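Local coordinates for protein homospermidine synthase (PDB 2PH5) that binds NAD and probably makes the polyamine homospermidine, at residues Ala188-Met196 with Phe302-Tyr313. Sequence-based numbering, arbitrary orientation.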
loop_
_atom_site.group_PDB
_atom_site.type_symbol
_atom_site.label_atom_id
_atom_site.label_comp_id
_atom_site.label_asym_id
_atom_site.label_seq_id
_atom_site.Cartn_x
_atom_site.Cartn_y
_atom_site.Cartn_z
ATOM N N ALA A 188 -17.071 14.247 34.093
ATOM C CA ALA A 188 -15.927 14.294 33.187
ATOM C C ALA A 188 -14.651 14.717 33.912
ATOM O O ALA A 188 -13.591 14.121 33.713
ATOM C CB ALA A 188 -16.218 15.257 32.042
ATOM N N ALA A 189 -14.763 15.744 34.751
ATOM C CA ALA A 189 -13.624 16.261 35.510
ATOM C C ALA A 189 -12.890 15.152 36.265
ATOM O O ALA A 189 -11.661 15.109 36.270
ATOM C CB ALA A 189 -14.093 17.343 36.485
ATOM N N GLU A 190 -13.645 14.261 36.903
ATOM C CA GLU A 190 -13.049 13.159 37.646
ATOM C C GLU A 190 -12.329 12.192 36.712
ATOM O O GLU A 190 -11.276 11.659 37.059
ATOM C CB GLU A 190 -14.114 12.402 38.448
ATOM C CG GLU A 190 -14.791 13.230 39.529
ATOM C CD GLU A 190 -15.598 12.382 40.499
ATOM O OE1 GLU A 190 -16.473 11.611 40.047
ATOM O OE2 GLU A 190 -15.358 12.492 41.719
ATOM N N TRP A 191 -12.895 11.962 35.530
ATOM C CA TRP A 191 -12.270 11.063 34.567
ATOM C C TRP A 191 -10.984 11.693 34.059
ATOM O O TRP A 191 -9.962 11.022 33.918
ATOM C CB TRP A 191 -13.209 10.786 33.390
ATOM C CG TRP A 191 -14.208 9.708 33.657
ATOM C CD1 TRP A 191 -15.564 9.845 33.725
ATOM C CD2 TRP A 191 -13.932 8.322 33.897
ATOM N NE1 TRP A 191 -16.148 8.628 33.992
ATOM C CE2 TRP A 191 -15.169 7.680 34.102
ATOM C CE3 TRP A 191 -12.759 7.563 33.959
ATOM C CZ2 TRP A 191 -15.265 6.310 34.367
ATOM C CZ3 TRP A 191 -12.854 6.200 34.224
ATOM C CH2 TRP A 191 -14.100 5.589 34.425
ATOM N N ALA A 192 -11.046 12.991 33.787
ATOM C CA ALA A 192 -9.884 13.723 33.308
ATOM C C ALA A 192 -8.806 13.675 34.383
ATOM O O ALA A 192 -7.638 13.428 34.095
ATOM C CB ALA A 192 -10.264 15.165 33.010
ATOM N N ASN A 193 -9.218 13.900 35.628
ATOM C CA ASN A 193 -8.303 13.897 36.761
ATOM C C ASN A 193 -7.592 12.555 36.917
ATOM O O ASN A 193 -6.392 12.516 37.187
ATOM C CB ASN A 193 -9.068 14.264 38.031
ATOM C CG ASN A 193 -8.304 13.929 39.284
ATOM O OD1 ASN A 193 -8.425 12.820 39.817
ATOM N ND2 ASN A 193 -7.496 14.875 39.762
ATOM N N LEU A 194 -8.336 11.463 36.753
ATOM C CA LEU A 194 -7.767 10.123 36.841
ATOM C C LEU A 194 -6.759 9.930 35.719
ATOM O O LEU A 194 -5.728 9.290 35.907
ATOM C CB LEU A 194 -8.857 9.054 36.723
ATOM C CG LEU A 194 -8.332 7.622 36.530
ATOM C CD1 LEU A 194 -7.523 7.210 37.735
ATOM C CD2 LEU A 194 -9.483 6.665 36.310
ATOM N N ALA A 195 -7.050 10.487 34.547
ATOM C CA ALA A 195 -6.133 10.345 33.419
ATOM C C ALA A 195 -4.817 11.047 33.715
ATOM O O ALA A 195 -3.742 10.511 33.451
ATOM C CB ALA A 195 -6.761 10.912 32.148
HETATM N N MSE A 196 -4.907 12.250 34.268
HETATM C CA MSE A 196 -3.717 13.015 34.587
HETATM C C MSE A 196 -2.921 12.388 35.730
HETATM O O MSE A 196 -1.700 12.270 35.651
HETATM C CB MSE A 196 -4.099 14.439 34.956
HETATM C CG MSE A 196 -2.913 15.291 35.351
HETATM SE SE MSE A 196 -3.480 16.884 36.280
HETATM C CE MSE A 196 -3.572 16.100 38.053
ATOM N N PHE A 302 -13.338 15.788 27.115
ATOM C CA PHE A 302 -13.808 14.934 28.200
ATOM C C PHE A 302 -12.674 14.609 29.170
ATOM O O PHE A 302 -12.915 14.340 30.340
ATOM C CB PHE A 302 -14.382 13.634 27.631
ATOM C CG PHE A 302 -15.003 12.737 28.664
ATOM C CD1 PHE A 302 -16.204 13.092 29.282
ATOM C CD2 PHE A 302 -14.398 11.532 29.013
ATOM C CE1 PHE A 302 -16.799 12.256 30.233
ATOM C CE2 PHE A 302 -14.982 10.692 29.960
ATOM C CZ PHE A 302 -16.188 11.057 30.571
ATOM N N LEU A 303 -11.437 14.634 28.684
ATOM C CA LEU A 303 -10.286 14.334 29.533
ATOM C C LEU A 303 -9.428 15.566 29.773
ATOM O O LEU A 303 -8.240 15.459 30.071
ATOM C CB LEU A 303 -9.431 13.239 28.904
ATOM C CG LEU A 303 -10.152 11.903 28.774
ATOM C CD1 LEU A 303 -9.315 10.944 27.938
ATOM C CD2 LEU A 303 -10.421 11.339 30.172
ATOM N N THR A 304 -10.044 16.733 29.628
ATOM C CA THR A 304 -9.359 17.998 29.836
ATOM C C THR A 304 -9.540 18.442 31.285
ATOM O O THR A 304 -10.535 18.106 31.925
ATOM C CB THR A 304 -9.915 19.090 28.894
ATOM O OG1 THR A 304 -9.548 18.786 27.546
ATOM C CG2 THR A 304 -9.367 20.462 29.267
ATOM N N LEU A 305 -8.573 19.194 31.796
ATOM C CA LEU A 305 -8.628 19.682 33.166
ATOM C C LEU A 305 -8.151 21.133 33.223
ATOM O O LEU A 305 -7.242 21.538 32.490
ATOM C CB LEU A 305 -7.746 18.807 34.058
ATOM C CG LEU A 305 -8.181 18.563 35.505
ATOM C CD1 LEU A 305 -9.560 17.902 35.536
ATOM C CD2 LEU A 305 -7.153 17.665 36.188
ATOM N N LYS A 306 -8.772 21.915 34.100
ATOM C CA LYS A 306 -8.414 23.320 34.261
ATOM C C LYS A 306 -9.041 23.898 35.521
ATOM O O LYS A 306 -10.034 23.368 36.026
ATOM C CB LYS A 306 -8.859 24.119 33.032
ATOM C CG LYS A 306 -10.274 23.830 32.566
ATOM C CD LYS A 306 -10.561 24.533 31.244
ATOM C CE LYS A 306 -11.966 24.232 30.739
ATOM N NZ LYS A 306 -12.260 24.934 29.454
ATOM N N ASN A 307 -8.450 24.979 36.025
ATOM C CA ASN A 307 -8.938 25.641 37.235
ATOM C C ASN A 307 -10.125 26.554 36.945
ATOM O O ASN A 307 -10.876 26.908 37.851
ATOM C CB ASN A 307 -7.822 26.470 37.882
ATOM C CG ASN A 307 -7.367 27.631 37.005
ATOM O OD1 ASN A 307 -6.621 28.508 37.455
ATOM N ND2 ASN A 307 -7.810 27.640 35.747
ATOM N N GLY A 308 -10.284 26.938 35.683
ATOM C CA GLY A 308 -11.388 27.803 35.321
ATOM C C GLY A 308 -11.345 28.209 33.867
ATOM O O GLY A 308 -12.256 27.898 33.099
ATOM N N SER A 309 -10.282 28.910 33.490
ATOM C CA SER A 309 -10.107 29.368 32.120
ATOM C C SER A 309 -8.677 29.093 31.693
ATOM O O SER A 309 -8.229 29.548 30.640
ATOM C CB SER A 309 -10.404 30.865 32.017
ATOM O OG SER A 309 -11.759 31.137 32.343
ATOM N N GLU A 310 -7.968 28.336 32.523
ATOM C CA GLU A 310 -6.579 27.984 32.260
ATOM C C GLU A 310 -6.415 26.465 32.266
ATOM O O GLU A 310 -6.511 25.832 33.317
ATOM C CB GLU A 310 -5.686 28.606 33.332
ATOM C CG GLU A 310 -4.230 28.211 33.239
ATOM C CD GLU A 310 -3.486 28.487 34.526
ATOM O OE1 GLU A 310 -3.917 27.961 35.579
ATOM O OE2 GLU A 310 -2.478 29.227 34.486
ATOM N N LEU A 311 -6.166 25.878 31.099
ATOM C CA LEU A 311 -6.011 24.434 31.030
ATOM C C LEU A 311 -4.772 24.003 31.788
ATOM O O LEU A 311 -3.722 24.643 31.713
ATOM C CB LEU A 311 -5.913 23.944 29.581
ATOM C CG LEU A 311 -4.574 24.072 28.860
ATOM C CD1 LEU A 311 -4.665 23.397 27.501
ATOM C CD2 LEU A 311 -4.212 25.542 28.711
ATOM N N LEU A 312 -4.914 22.909 32.526
ATOM C CA LEU A 312 -3.827 22.353 33.309
ATOM C C LEU A 312 -3.354 21.062 32.646
ATOM O O LEU A 312 -2.156 20.852 32.462
ATOM C CB LEU A 312 -4.316 22.058 34.726
ATOM C CG LEU A 312 -5.025 23.220 35.427
ATOM C CD1 LEU A 312 -5.570 22.758 36.778
ATOM C CD2 LEU A 312 -4.054 24.379 35.608
ATOM N N TYR A 313 -4.311 20.213 32.278
ATOM C CA TYR A 313 -4.019 18.930 31.656
ATOM C C TYR A 313 -4.916 18.545 30.487
ATOM O O TYR A 313 -6.109 18.863 30.454
ATOM C CB TYR A 313 -4.116 17.818 32.687
ATOM C CG TYR A 313 -4.136 16.443 32.068
ATOM C CD1 TYR A 313 -2.972 15.874 31.548
ATOM C CD2 TYR A 313 -5.318 15.689 32.035
ATOM C CE1 TYR A 313 -2.981 14.579 31.020
ATOM C CE2 TYR A 313 -5.340 14.398 31.511
ATOM C CZ TYR A 313 -4.170 13.851 31.014
ATOM O OH TYR A 313 -4.169 12.556 30.568
#
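Met196 lies across one face of the Tyr313 ring, the two side chains running antiparallel past one another. Its CB makes a CH-pi contact 3.5 Å from the ring centroid and 16° off the normal. With CG anti to the backbone N (chi1 178°) and the chain extended at chi2, Met196 SE, a selenomethionine selenium, stands obliquely beside the ring in a Met-aromatic contact, 3.8 Å from Leu305 CD2. The phenol reaches on past Ala195, whose CB is 3.8 Å from Tyr313 CE2, and its OH is hydrogen-bonded to Ile200 O. Ala192, with no side chain beyond CB, lets the loop come close: CB meets the backbone of Leu303 and Thr304 and lies 3.8 Å from Leu305 CD1. At the other end Phe302 and Trp191 reach out alongside each other in one direction, with Phe302 CZ 3.4 Å from Trp191 CD1 and the Phe302 plane inclined at 34° to the five-membered ring of Trp191. Ala188 CB touches Phe302 CD1. No hydrogen bond crosses; the joint is apolar packing. Helix 188-197 thus lies against the end of helix 295-302 and the edge of the mixed sheet, where Leu312 and Tyr313 form a classic beta bulge opposite Leu305, while Lys168 of helix 158-176 touches both Trp191 and Phe302.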